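Local coordinates for protein putative drug/sodium antiporter (Escherichia coli, PDB 4Z3N) that probably works as an antiporter of the MATE family in the cell membrane, transporting the genotoxin colibactin, at residues T45-Y49 and S188-A192; S97-M102 and G318-H323; T304-A308 and V386-L391. The contacts are given in a common frame with arbitrary orientation. Residues are numbered along the deposited sequence.

Contact 1 (T45-Y49 and S188-A192). With OLC ((2R)-2,3-dihydroxypropyl (9Z)-octadec-9-enoate), chain E.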
ATOM      1  N   THR A  45       0.503   4.255 -13.338  1.00 37.60           N
ATOM      2  CA  THR A  45       1.005   3.237 -14.269  1.00 39.91           C
ATOM      3  C   THR A  45       0.512   1.845 -13.883  1.00 47.59           C
ATOM      4  O   THR A  45       0.153   1.041 -14.747  1.00 51.87           O
ATOM      5  CB  THR A  45       2.564   3.150 -14.346  1.00 41.52           C
ATOM      6  OG1 THR A  45       3.081   2.553 -13.152  1.00 41.90           O
ATOM      7  CG2 THR A  45       3.220   4.489 -14.598  1.00 36.27           C
ATOM      8  N   GLN A  46       0.520   1.562 -12.582  1.00 47.96           N
ATOM      9  CA  GLN A  46       0.118   0.259 -12.074  1.00 47.78           C
ATOM     10  C   GLN A  46      -1.275  -0.123 -12.541  1.00 46.74           C
ATOM     11  O   GLN A  46      -1.531  -1.292 -12.819  1.00 53.22           O
ATOM     12  CB  GLN A  46       0.188   0.231 -10.549  1.00 42.04           C
ATOM     13  CG  GLN A  46       1.583  -0.033 -10.029  1.00 51.14           C
ATOM     14  CD  GLN A  46       1.760   0.411  -8.584  1.00 60.84           C
ATOM     15  OE1 GLN A  46       0.813   0.890  -7.942  1.00 53.48           O
ATOM     16  NE2 GLN A  46       2.980   0.265  -8.068  1.00 58.72           N
ATOM     17  N   VAL A  47      -2.164   0.858 -12.644  1.00 44.54           N
ATOM     18  CA  VAL A  47      -3.540   0.585 -13.047  1.00 48.62           C
ATOM     19  C   VAL A  47      -3.576   0.128 -14.496  1.00 50.02           C
ATOM     20  O   VAL A  47      -4.304  -0.805 -14.834  1.00 50.54           O
ATOM     21  CB  VAL A  47      -4.468   1.825 -12.861  1.00 54.96           C
ATOM     22  CG1 VAL A  47      -5.882   1.563 -13.404  1.00 55.14           C
ATOM     23  CG2 VAL A  47      -4.530   2.231 -11.390  1.00 62.28           C
ATOM     24  N   THR A  48      -2.766   0.769 -15.339  1.00 49.07           N
ATOM     25  CA  THR A  48      -2.752   0.462 -16.768  1.00 50.62           C
ATOM     26  C   THR A  48      -2.553  -1.027 -17.066  1.00 48.84           C
ATOM     27  O   THR A  48      -3.023  -1.510 -18.090  1.00 48.84           O
ATOM     28  CB  THR A  48      -1.657   1.242 -17.506  1.00 44.31           C
ATOM     29  OG1 THR A  48      -0.375   0.740 -17.123  1.00 48.83           O
ATOM     30  CG2 THR A  48      -1.728   2.719 -17.175  1.00 46.63           C
ATOM     31  N   TYR A  49      -1.869  -1.751 -16.179  1.00 45.39           N
ATOM     32  CA  TYR A  49      -1.645  -3.181 -16.393  1.00 46.53           C
ATOM     33  C   TYR A  49      -2.957  -3.920 -16.616  1.00 45.14           C
ATOM     34  O   TYR A  49      -3.119  -4.582 -17.626  1.00 43.00           O
ATOM     35  CB  TYR A  49      -0.886  -3.806 -15.220  1.00 41.01           C
ATOM     36  CG  TYR A  49       0.590  -3.525 -15.245  1.00 42.77           C
ATOM     37  CD1 TYR A  49       1.074  -2.228 -15.058  1.00 48.89           C
ATOM     38  CD2 TYR A  49       1.507  -4.547 -15.439  1.00 37.32           C
ATOM     39  CE1 TYR A  49       2.429  -1.958 -15.071  1.00 40.37           C
ATOM     40  CE2 TYR A  49       2.867  -4.293 -15.452  1.00 41.53           C
ATOM     41  CZ  TYR A  49       3.324  -2.991 -15.268  1.00 45.94           C
ATOM     42  OH  TYR A  49       4.677  -2.719 -15.288  1.00 45.26           O
ATOM     43  N   SER A 188       8.680   3.071 -13.606  1.00 41.23           N
ATOM     44  CA  SER A 188       7.267   2.727 -13.679  1.00 40.08           C
ATOM     45  C   SER A 188       6.721   2.837 -15.112  1.00 43.08           C
ATOM     46  O   SER A 188       6.029   1.941 -15.601  1.00 41.07           O
ATOM     47  CB  SER A 188       6.457   3.623 -12.733  1.00 36.47           C
ATOM     48  OG  SER A 188       6.445   3.088 -11.421  1.00 40.48           O
ATOM     49  N   LEU A 189       7.037   3.944 -15.774  1.00 44.34           N
ATOM     50  CA  LEU A 189       6.559   4.200 -17.122  1.00 40.80           C
ATOM     51  C   LEU A 189       7.083   3.146 -18.096  1.00 45.24           C
ATOM     52  O   LEU A 189       6.326   2.633 -18.932  1.00 47.53           O
ATOM     53  CB  LEU A 189       6.973   5.601 -17.570  1.00 36.98           C
ATOM     54  CG  LEU A 189       6.152   6.739 -16.972  1.00 39.61           C
ATOM     55  CD1 LEU A 189       6.758   8.109 -17.274  1.00 32.47           C
ATOM     56  CD2 LEU A 189       4.713   6.648 -17.466  1.00 33.45           C
ATOM     57  N   LEU A 190       8.376   2.830 -17.987  1.00 40.72           N
ATOM     58  CA  LEU A 190       8.993   1.826 -18.840  1.00 38.85           C
ATOM     59  C   LEU A 190       8.319   0.485 -18.645  1.00 41.57           C
ATOM     60  O   LEU A 190       8.127  -0.262 -19.596  1.00 51.03           O
ATOM     61  CB  LEU A 190      10.485   1.713 -18.560  1.00 38.36           C
ATOM     62  CG  LEU A 190      11.230   0.574 -19.246  1.00 36.72           C
ATOM     63  CD1 LEU A 190      11.060   0.639 -20.751  1.00 37.21           C
ATOM     64  CD2 LEU A 190      12.692   0.651 -18.877  1.00 39.93           C
ATOM     65  N   GLY A 191       7.938   0.190 -17.412  1.00 42.54           N
ATOM     66  CA  GLY A 191       7.244  -1.050 -17.115  1.00 43.24           C
ATOM     67  C   GLY A 191       5.889  -1.135 -17.790  1.00 44.74           C
ATOM     68  O   GLY A 191       5.491  -2.193 -18.268  1.00 49.42           O
ATOM     69  N   ALA A 192       5.182  -0.009 -17.828  1.00 45.52           N
ATOM     70  CA  ALA A 192       3.832   0.044 -18.374  1.00 41.39           C
ATOM     71  C   ALA A 192       3.829  -0.028 -19.897  1.00 41.27           C
ATOM     72  O   ALA A 192       2.913  -0.601 -20.481  1.00 40.32           O
ATOM     73  CB  ALA A 192       3.123   1.305 -17.902  1.00 36.06           C
TER
HETATM   74  C9  OLC E 504       1.087  -8.275 -10.844  1.00 45.17           C
HETATM   75  C8  OLC E 504       1.398  -7.296 -11.966  1.00 48.52           C
HETATM   76  C7  OLC E 504       1.235  -5.863 -11.487  1.00 49.00           C
HETATM   77  C6  OLC E 504       2.213  -4.955 -12.201  1.00 45.51           C
HETATM   78  C5  OLC E 504       2.907  -4.063 -11.185  1.00 55.44           C
HETATM   79  C4  OLC E 504       4.406  -4.023 -11.407  1.00 44.36           C
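Two transmembrane helices of the N-terminal six-helix bundle of the MATE fold, 28-56 and 181-204, run side by side here in a buried, nearly parallel helix-helix contact. The axes of the short segments come within 9.2 Å at an angle of 14°, and small side chains make most of the joint. Thr45 points across to Ala192 and gives up the largest area; its CB lies 4.0 Å from Ala192 CB, its OG1 3.6 Å from Ser188 CB, and its CG2 3.9 Å from Leu189 CD2. Threonine suits an apolar setting because its hydroxyl can be satisfied by its own helix: Thr45 OG1 bonds to the carbonyl of Gly42, and Thr48 OG1 donates a very short bond of 2.5 Å to Thr45 O. Gly191 leaves room for the phenol of Tyr49, since a CB there would clash with its OH. Helix 209-232 also touches this tyrosine, through Ser217 and Ala220. Over one face of the Tyr49 ring lies a lipid chain, with Tyr49 CD2 3.3 Å from C6 of OLC.

Contact 2 (S97-M102 and G318-H323)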
ATOM      1  N   SER A  97      17.271   6.697   4.476  1.00 34.50           N
ATOM      2  CA  SER A  97      16.996   8.117   4.628  1.00 34.52           C
ATOM      3  C   SER A  97      17.533   8.694   5.958  1.00 33.41           C
ATOM      4  O   SER A  97      17.931   9.861   5.994  1.00 30.84           O
ATOM      5  CB  SER A  97      15.485   8.380   4.509  1.00 29.60           C
ATOM      6  OG  SER A  97      14.859   8.135   5.751  1.00 27.61           O
ATOM      7  N   ARG A  98      17.531   7.898   7.034  1.00 30.86           N
ATOM      8  CA  ARG A  98      18.137   8.345   8.304  1.00 35.42           C
ATOM      9  C   ARG A  98      19.670   8.338   8.215  1.00 33.47           C
ATOM     10  O   ARG A  98      20.323   9.260   8.709  1.00 34.15           O
ATOM     11  CB  ARG A  98      17.685   7.495   9.511  1.00 29.92           C
ATOM     12  CG  ARG A  98      16.200   7.228   9.541  1.00 34.82           C
ATOM     13  CD  ARG A  98      15.582   7.218  10.927  1.00 34.54           C
ATOM     14  NE  ARG A  98      15.673   5.963  11.683  1.00 30.66           N
ATOM     15  CZ  ARG A  98      15.237   4.778  11.289  1.00 27.69           C
ATOM     16  NH1 ARG A  98      14.700   4.611  10.100  1.00 35.35           N
ATOM     17  NH2 ARG A  98      15.355   3.747  12.094  1.00 32.85           N
ATOM     18  N   ALA A  99      20.233   7.314   7.580  1.00 35.11           N
ATOM     19  CA  ALA A  99      21.676   7.270   7.312  1.00 37.29           C
ATOM     20  C   ALA A  99      22.142   8.472   6.485  1.00 36.66           C
ATOM     21  O   ALA A  99      23.158   9.083   6.788  1.00 33.93           O
ATOM     22  CB  ALA A  99      22.051   5.981   6.600  1.00 36.77           C
ATOM     23  N   ILE A 100      21.409   8.798   5.428  1.00 36.59           N
ATOM     24  CA  ILE A 100      21.788   9.936   4.604  1.00 37.87           C
ATOM     25  C   ILE A 100      21.716  11.233   5.405  1.00 39.74           C
ATOM     26  O   ILE A 100      22.631  12.035   5.357  1.00 40.97           O
ATOM     27  CB  ILE A 100      20.904  10.067   3.354  1.00 37.41           C
ATOM     28  CG1 ILE A 100      21.081   8.847   2.441  1.00 36.86           C
ATOM     29  CG2 ILE A 100      21.212  11.378   2.637  1.00 34.34           C
ATOM     30  CD1 ILE A 100      20.184   8.861   1.210  1.00 32.34           C
ATOM     31  N   GLY A 101      20.629  11.426   6.144  1.00 39.54           N
ATOM     32  CA  GLY A 101      20.451  12.623   6.937  1.00 34.63           C
ATOM     33  C   GLY A 101      21.542  12.757   7.987  1.00 40.55           C
ATOM     34  O   GLY A 101      22.019  13.860   8.268  1.00 40.57           O
ATOM     35  N   MET A 102      21.921  11.632   8.590  1.00 39.25           N
ATOM     36  CA  MET A 102      23.032  11.594   9.533  1.00 37.41           C
ATOM     37  C   MET A 102      24.382  11.816   8.838  1.00 51.25           C
ATOM     38  O   MET A 102      25.410  12.032   9.492  1.00 50.26           O
ATOM     39  CB  MET A 102      23.055  10.266  10.257  1.00 36.36           C
ATOM     40  CG  MET A 102      22.409  10.292  11.614  1.00 46.02           C
ATOM     41  SD  MET A 102      22.433   8.643  12.351  1.00 54.77           S
ATOM     42  CE  MET A 102      21.703   7.678  11.030  1.00 39.15           C
ATOM     43  N   GLY A 318      12.505  10.951   7.652  1.00 30.08           N
ATOM     44  CA  GLY A 318      13.684  10.133   7.880  1.00 27.79           C
ATOM     45  C   GLY A 318      15.000  10.908   7.793  1.00 34.81           C
ATOM     46  O   GLY A 318      15.889  10.745   8.642  1.00 34.09           O
ATOM     47  N   GLN A 319      15.127  11.744   6.760  1.00 33.28           N
ATOM     48  CA  GLN A 319      16.344  12.512   6.511  1.00 30.29           C
ATOM     49  C   GLN A 319      16.526  13.692   7.463  1.00 31.51           C
ATOM     50  O   GLN A 319      17.630  13.939   7.953  1.00 34.44           O
ATOM     51  CB  GLN A 319      16.376  12.999   5.061  1.00 32.71           C
ATOM     52  CG  GLN A 319      16.827  11.910   4.075  1.00 31.52           C
ATOM     53  CD  GLN A 319      17.347  12.479   2.784  1.00 27.62           C
ATOM     54  OE1 GLN A 319      17.483  13.688   2.653  1.00 34.38           O
ATOM     55  NE2 GLN A 319      17.651  11.616   1.822  1.00 31.08           N
ATOM     56  N   ASN A 320      15.455  14.417   7.746  1.00 33.57           N
ATOM     57  CA  ASN A 320      15.558  15.497   8.726  1.00 33.09           C
ATOM     58  C   ASN A 320      15.768  14.973  10.144  1.00 32.94           C
ATOM     59  O   ASN A 320      16.339  15.651  10.997  1.00 32.96           O
ATOM     60  CB  ASN A 320      14.317  16.375   8.686  1.00 28.55           C
ATOM     61  CG  ASN A 320      14.322  17.311   7.527  1.00 29.23           C
ATOM     62  OD1 ASN A 320      14.746  18.450   7.657  1.00 37.50           O
ATOM     63  ND2 ASN A 320      13.854  16.845   6.376  1.00 32.50           N
ATOM     64  N   TRP A 321      15.279  13.767  10.391  1.00 31.00           N
ATOM     65  CA  TRP A 321      15.436  13.137  11.684  1.00 26.99           C
ATOM     66  C   TRP A 321      16.892  12.802  11.897  1.00 32.11           C
ATOM     67  O   TRP A 321      17.444  13.072  12.969  1.00 33.84           O
ATOM     68  CB  TRP A 321      14.580  11.883  11.780  1.00 27.40           C
ATOM     69  CG  TRP A 321      14.781  11.094  13.026  1.00 27.50           C
ATOM     70  CD1 TRP A 321      15.610  10.023  13.198  1.00 26.30           C
ATOM     71  CD2 TRP A 321      14.105  11.284  14.272  1.00 26.29           C
ATOM     72  NE1 TRP A 321      15.506   9.547  14.486  1.00 30.30           N
ATOM     73  CE2 TRP A 321      14.587  10.306  15.166  1.00 28.38           C
ATOM     74  CE3 TRP A 321      13.137  12.185  14.718  1.00 26.86           C
ATOM     75  CZ2 TRP A 321      14.139  10.207  16.478  1.00 28.04           C
ATOM     76  CZ3 TRP A 321      12.699  12.093  16.029  1.00 28.85           C
ATOM     77  CH2 TRP A 321      13.195  11.102  16.888  1.00 27.57           C
ATOM     78  N   GLY A 322      17.510  12.215  10.871  1.00 30.20           N
ATOM     79  CA  GLY A 322      18.927  11.899  10.903  1.00 33.69           C
ATOM     80  C   GLY A 322      19.818  13.132  11.059  1.00 35.60           C
ATOM     81  O   GLY A 322      20.832  13.097  11.746  1.00 32.82           O
ATOM     82  N   HIS A 323      19.423  14.219  10.408  1.00 34.28           N
ATOM     83  CA  HIS A 323      20.118  15.488  10.473  1.00 33.82           C
ATOM     84  C   HIS A 323      19.897  16.189  11.815  1.00 35.89           C
ATOM     85  O   HIS A 323      20.488  17.228  12.071  1.00 43.87           O
ATOM     86  CB  HIS A 323      19.650  16.379   9.320  1.00 38.13           C
ATOM     87  CG  HIS A 323      20.561  17.530   9.021  1.00 43.62           C
ATOM     88  ND1 HIS A 323      20.627  18.655   9.814  1.00 41.07           N
ATOM     89  CD2 HIS A 323      21.412  17.748   7.989  1.00 45.38           C
ATOM     90  CE1 HIS A 323      21.490  19.508   9.295  1.00 44.31           C
ATOM     91  NE2 HIS A 323      21.977  18.983   8.183  1.00 49.54           N
TER
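Gln319, Gly101 and Gly322 lose the most surface where helix 75-101 crosses helix 286-322, and the two glycines explain how the backbones can come so close. The segment axes approach to 6.6 Å at a crossing angle of -41°, and the CA atoms of Gly101 and Gln319 are 4.1 Å apart. A CB on Gly101 would run into Gln319 O, and one on Gly322 into Arg98 O and Met102 N; hydrogen in place of a side chain lets main chain lie on main chain, with Gly101 C 3.5 Å from Gly322 C. Gly318 does the same for the OG of Ser97, which lies 3.1 Å from Gly318 CA.

No conventional hydrogen bond crosses the interface. Instead CA-H...O contacts pass both ways: Gln319 CA to Ser97 O at 3.1 Å, Arg98 CA to Gly318 O at 3.3 Å, and Gly101 CA to Gln319 O at 3.3 Å. Gly318 and Gly322 have GxxxG spacing, and such close, CA-H...O-rich packing is characteristic of glycine-mediated contacts between membrane helices. Gln319 lays its aliphatic part along the partner helix, its CG 3.8 Å from Ser97 CB, while its NE2 bonds to the carbonyl of Gly177. Arg98 likewise uses its methylene portion for packing, CD lying 3.6 Å from Trp321 CD1, and its guanidinium forms a salt bridge with Glu255.

The crossing joins the two six-helix bundles of the MATE fold. Trp321 rests against helix 458-467 through Leu460, Trp463 and Ala467, and Asn320 touches helix 326-358.

Contact 3 (T304-A308 and V386-L391). With OLC ((2R)-2,3-dihydroxypropyl (9Z)-octadec-9-enoate), chain B.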
ATOM      1  N   THR A 304      -5.448   7.189  -2.891  1.00 31.13           N
ATOM      2  CA  THR A 304      -4.100   6.990  -3.431  1.00 32.09           C
ATOM      3  C   THR A 304      -3.214   8.244  -3.333  1.00 31.76           C
ATOM      4  O   THR A 304      -2.029   8.115  -3.069  1.00 30.02           O
ATOM      5  CB  THR A 304      -4.116   6.476  -4.915  1.00 31.76           C
ATOM      6  OG1 THR A 304      -5.083   7.189  -5.690  1.00 30.93           O
ATOM      7  CG2 THR A 304      -4.454   5.005  -4.969  1.00 28.28           C
ATOM      8  N   PRO A 305      -3.779   9.454  -3.537  1.00 34.30           N
ATOM      9  CA  PRO A 305      -2.968  10.671  -3.387  1.00 34.24           C
ATOM     10  C   PRO A 305      -2.359  10.814  -1.982  1.00 32.88           C
ATOM     11  O   PRO A 305      -1.295  11.414  -1.819  1.00 30.38           O
ATOM     12  CB  PRO A 305      -3.970  11.801  -3.681  1.00 29.02           C
ATOM     13  CG  PRO A 305      -5.291  11.205  -3.531  1.00 32.79           C
ATOM     14  CD  PRO A 305      -5.160   9.776  -3.925  1.00 33.78           C
ATOM     15  N   MET A 306      -3.021  10.243  -0.983  1.00 30.68           N
ATOM     16  CA  MET A 306      -2.485  10.242   0.372  1.00 33.09           C
ATOM     17  C   MET A 306      -1.346   9.216   0.558  1.00 34.41           C
ATOM     18  O   MET A 306      -0.432   9.419   1.374  1.00 29.44           O
ATOM     19  CB  MET A 306      -3.623   9.996   1.357  1.00 30.08           C
ATOM     20  CG  MET A 306      -3.267   9.230   2.595  1.00 29.75           C
ATOM     21  SD  MET A 306      -4.732   8.320   3.143  1.00 39.99           S
ATOM     22  CE  MET A 306      -5.987   9.597   3.097  1.00 25.34           C
ATOM     23  N   LEU A 307      -1.395   8.124  -0.205  1.00 34.84           N
ATOM     24  CA  LEU A 307      -0.320   7.135  -0.176  1.00 29.75           C
ATOM     25  C   LEU A 307       0.931   7.702  -0.851  1.00 30.64           C
ATOM     26  O   LEU A 307       2.053   7.426  -0.431  1.00 27.74           O
ATOM     27  CB  LEU A 307      -0.751   5.831  -0.853  1.00 27.59           C
ATOM     28  CG  LEU A 307      -1.897   5.034  -0.213  1.00 27.70           C
ATOM     29  CD1 LEU A 307      -2.142   3.763  -0.979  1.00 23.48           C
ATOM     30  CD2 LEU A 307      -1.605   4.718   1.221  1.00 24.62           C
ATOM     31  N   ALA A 308       0.720   8.504  -1.891  1.00 27.88           N
ATOM     32  CA  ALA A 308       1.800   9.212  -2.576  1.00 27.81           C
ATOM     33  C   ALA A 308       2.526  10.216  -1.664  1.00 29.88           C
ATOM     34  O   ALA A 308       3.760  10.229  -1.595  1.00 32.19           O
ATOM     35  CB  ALA A 308       1.257   9.922  -3.795  1.00 28.25           C
ATOM     36  N   VAL A 386      -8.712   9.909   7.523  1.00 26.95           N
ATOM     37  CA  VAL A 386      -7.776   8.789   7.506  1.00 24.79           C
ATOM     38  C   VAL A 386      -6.325   9.287   7.341  1.00 24.24           C
ATOM     39  O   VAL A 386      -5.384   8.688   7.875  1.00 26.18           O
ATOM     40  CB  VAL A 386      -8.138   7.769   6.367  1.00 24.97           C
ATOM     41  CG1 VAL A 386      -7.130   6.605   6.291  1.00 20.98           C
ATOM     42  CG2 VAL A 386      -9.541   7.235   6.557  1.00 23.75           C
ATOM     43  N   ALA A 387      -6.149  10.392   6.620  1.00 26.31           N
ATOM     44  CA  ALA A 387      -4.814  10.949   6.392  1.00 26.47           C
ATOM     45  C   ALA A 387      -4.103  11.275   7.694  1.00 25.30           C
ATOM     46  O   ALA A 387      -2.886  11.149   7.800  1.00 27.14           O
ATOM     47  CB  ALA A 387      -4.894  12.181   5.534  1.00 25.04           C
ATOM     48  N   ILE A 388      -4.862  11.686   8.696  1.00 24.97           N
ATOM     49  CA  ILE A 388      -4.244  12.158   9.928  1.00 26.44           C
ATOM     50  C   ILE A 388      -3.504  11.031  10.649  1.00 28.70           C
ATOM     51  O   ILE A 388      -2.323  11.172  10.986  1.00 30.90           O
ATOM     52  CB  ILE A 388      -5.297  12.819  10.850  1.00 26.52           C
ATOM     53  CG1 ILE A 388      -5.848  14.083  10.166  1.00 24.55           C
ATOM     54  CG2 ILE A 388      -4.673  13.196  12.185  1.00 27.87           C
ATOM     55  CD1 ILE A 388      -7.260  14.407  10.507  1.00 20.36           C
ATOM     56  N   SER A 389      -4.173   9.897  10.850  1.00 26.58           N
ATOM     57  CA  SER A 389      -3.528   8.758  11.497  1.00 25.00           C
ATOM     58  C   SER A 389      -2.606   7.967  10.554  1.00 28.18           C
ATOM     59  O   SER A 389      -1.557   7.469  10.974  1.00 25.54           O
ATOM     60  CB  SER A 389      -4.574   7.834  12.099  1.00 22.58           C
ATOM     61  OG  SER A 389      -5.221   7.119  11.076  1.00 29.39           O
ATOM     62  N   LEU A 390      -2.970   7.864   9.278  1.00 26.43           N
ATOM     63  CA  LEU A 390      -2.115   7.127   8.351  1.00 26.30           C
ATOM     64  C   LEU A 390      -0.731   7.797   8.102  1.00 26.51           C
ATOM     65  O   LEU A 390       0.287   7.105   8.033  1.00 25.54           O
ATOM     66  CB  LEU A 390      -2.850   6.897   7.040  1.00 21.61           C
ATOM     67  CG  LEU A 390      -2.076   5.995   6.083  1.00 23.87           C
ATOM     68  CD1 LEU A 390      -2.996   4.969   5.534  1.00 21.98           C
ATOM     69  CD2 LEU A 390      -1.424   6.774   4.937  1.00 24.30           C
ATOM     70  N   LEU A 391      -0.691   9.125   7.983  1.00 26.92           N
ATOM     71  CA  LEU A 391       0.574   9.858   7.913  1.00 24.78           C
ATOM     72  C   LEU A 391       1.327   9.815   9.255  1.00 26.97           C
ATOM     73  O   LEU A 391       2.564   9.739   9.283  1.00 25.11           O
ATOM     74  CB  LEU A 391       0.340  11.313   7.475  1.00 26.02           C
ATOM     75  CG  LEU A 391      -0.140  11.505   6.019  1.00 27.84           C
ATOM     76  CD1 LEU A 391      -0.522  12.967   5.704  1.00 21.68           C
ATOM     77  CD2 LEU A 391       0.888  10.955   5.007  1.00 24.39           C
TER
HETATM   78  C18 OLC B 501      -5.784   2.279   4.634  1.00 31.73           C
HETATM   79  C10 OLC B 501     -13.995   5.242   5.696  1.00 35.79           C
HETATM   80  C9  OLC B 501     -13.923   4.594   4.515  1.00 46.91           C
HETATM   81  C17 OLC B 501      -7.198   2.816   4.533  1.00 34.66           C
HETATM   82  C11 OLC B 501     -13.329   4.681   6.938  1.00 43.43           C
HETATM   83  C8  OLC B 501     -15.127   4.598   3.588  1.00 47.11           C
HETATM   84  C24 OLC B 501     -14.481  -1.499  10.356  1.00 47.34           C
HETATM   85  C16 OLC B 501      -7.858   2.724   5.891  1.00 36.84           C
HETATM   86  C12 OLC B 501     -12.614   3.364   6.667  1.00 49.80           C
HETATM   87  C7  OLC B 501     -14.836   3.898   2.272  1.00 44.03           C
HETATM   88  C15 OLC B 501      -9.242   3.359   5.854  1.00 39.07           C
HETATM   89  C13 OLC B 501     -11.262   3.355   7.383  1.00 45.87           C
HETATM   90  C6  OLC B 501     -14.867   2.391   2.444  1.00 43.76           C
HETATM   91  C14 OLC B 501     -10.215   2.518   6.669  1.00 45.13           C
HETATM   92  C5  OLC B 501     -16.090   1.961   3.227  1.00 37.86           C
HETATM   93  C4  OLC B 501     -15.855   0.585   3.832  1.00 41.27           C
HETATM   94  C3  OLC B 501     -14.519   0.541   4.546  1.00 49.31           C
HETATM   95  C2  OLC B 501     -14.430  -0.628   5.508  1.00 41.76           C
HETATM   96  C21 OLC B 501     -13.033  -0.031   8.955  1.00 48.14           C
HETATM   97  C1  OLC B 501     -13.473  -0.295   6.646  1.00 53.05           C
HETATM   98  C22 OLC B 501     -13.132  -0.812  10.254  1.00 51.99           C
HETATM   99  O19 OLC B 501     -12.524   0.460   6.485  1.00 60.14           O
HETATM  100  O25 OLC B 501     -14.303  -2.811  10.851  1.00 43.36           O
HETATM  101  O23 OLC B 501     -12.113  -1.793  10.298  1.00 53.79           O
HETATM  102  O20 OLC B 501     -13.753  -0.726   7.951  1.00 52.09           O
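One methionine spans most of the gap between two helices whose segment axes stay 10.7 Å apart, at an angle of 30°. Met306 supplies nearly half of the 221 Å² buried between 304-308 and 386-391, reaching across with its long, flexible side chain: its SD lies 4.3 Å from Val386 CG1, and its CG sits 3.9 Å from Leu390 CD2. The small Ala387 lets the methyl reach its backbone, Met306 CE lying 3.6 Å from Ala387 N and 3.7 Å from Ala387 CB. Leu390 points back toward the partner helix and also meets Leu307, with 4.3 Å between their CD2 atoms. The side chain-to-side chain contacts are all apolar, as befits the membrane interior. Helix 286-322 is kinked at Pro305 and Met306, where neither nitrogen bonds to the turn before; proline has no hydrogen to give.

The lipid OLC is hydrogen-bonded to His413 O, and its acyl chain runs past helix 382-399, C15 3.9 Å from Val386 CG1 and C18 4.0 Å from Leu390 CD1. Met306 also touches Val344 of helix 326-358. This apolar packing joins two transmembrane helices within the C-terminal six-helix bundle of the MATE fold.

How the contacts relate
Contacts 1 and 3 each hold together helices of one MATE bundle, the N-terminal and the C-terminal respectively, whereas contact 2 ties the two bundles to each other. Helix 286-322 serves both contact 2 and contact 3, whose centres are 22 Å apart; it also touches helix 28-56, the first helix of contact 1, where Phe40 meets Thr304, Pro305 and Ala308. Contacts 1 and 3 come within about 7 Å at their nearest atoms, with centres 22 Å apart, while contacts 1 and 2 lie about 19 Å apart at their nearest atoms. Separate OLC lipids touch contacts 1 and 3, and a further OLC lies about 11 Å from the Tyr49 side chain.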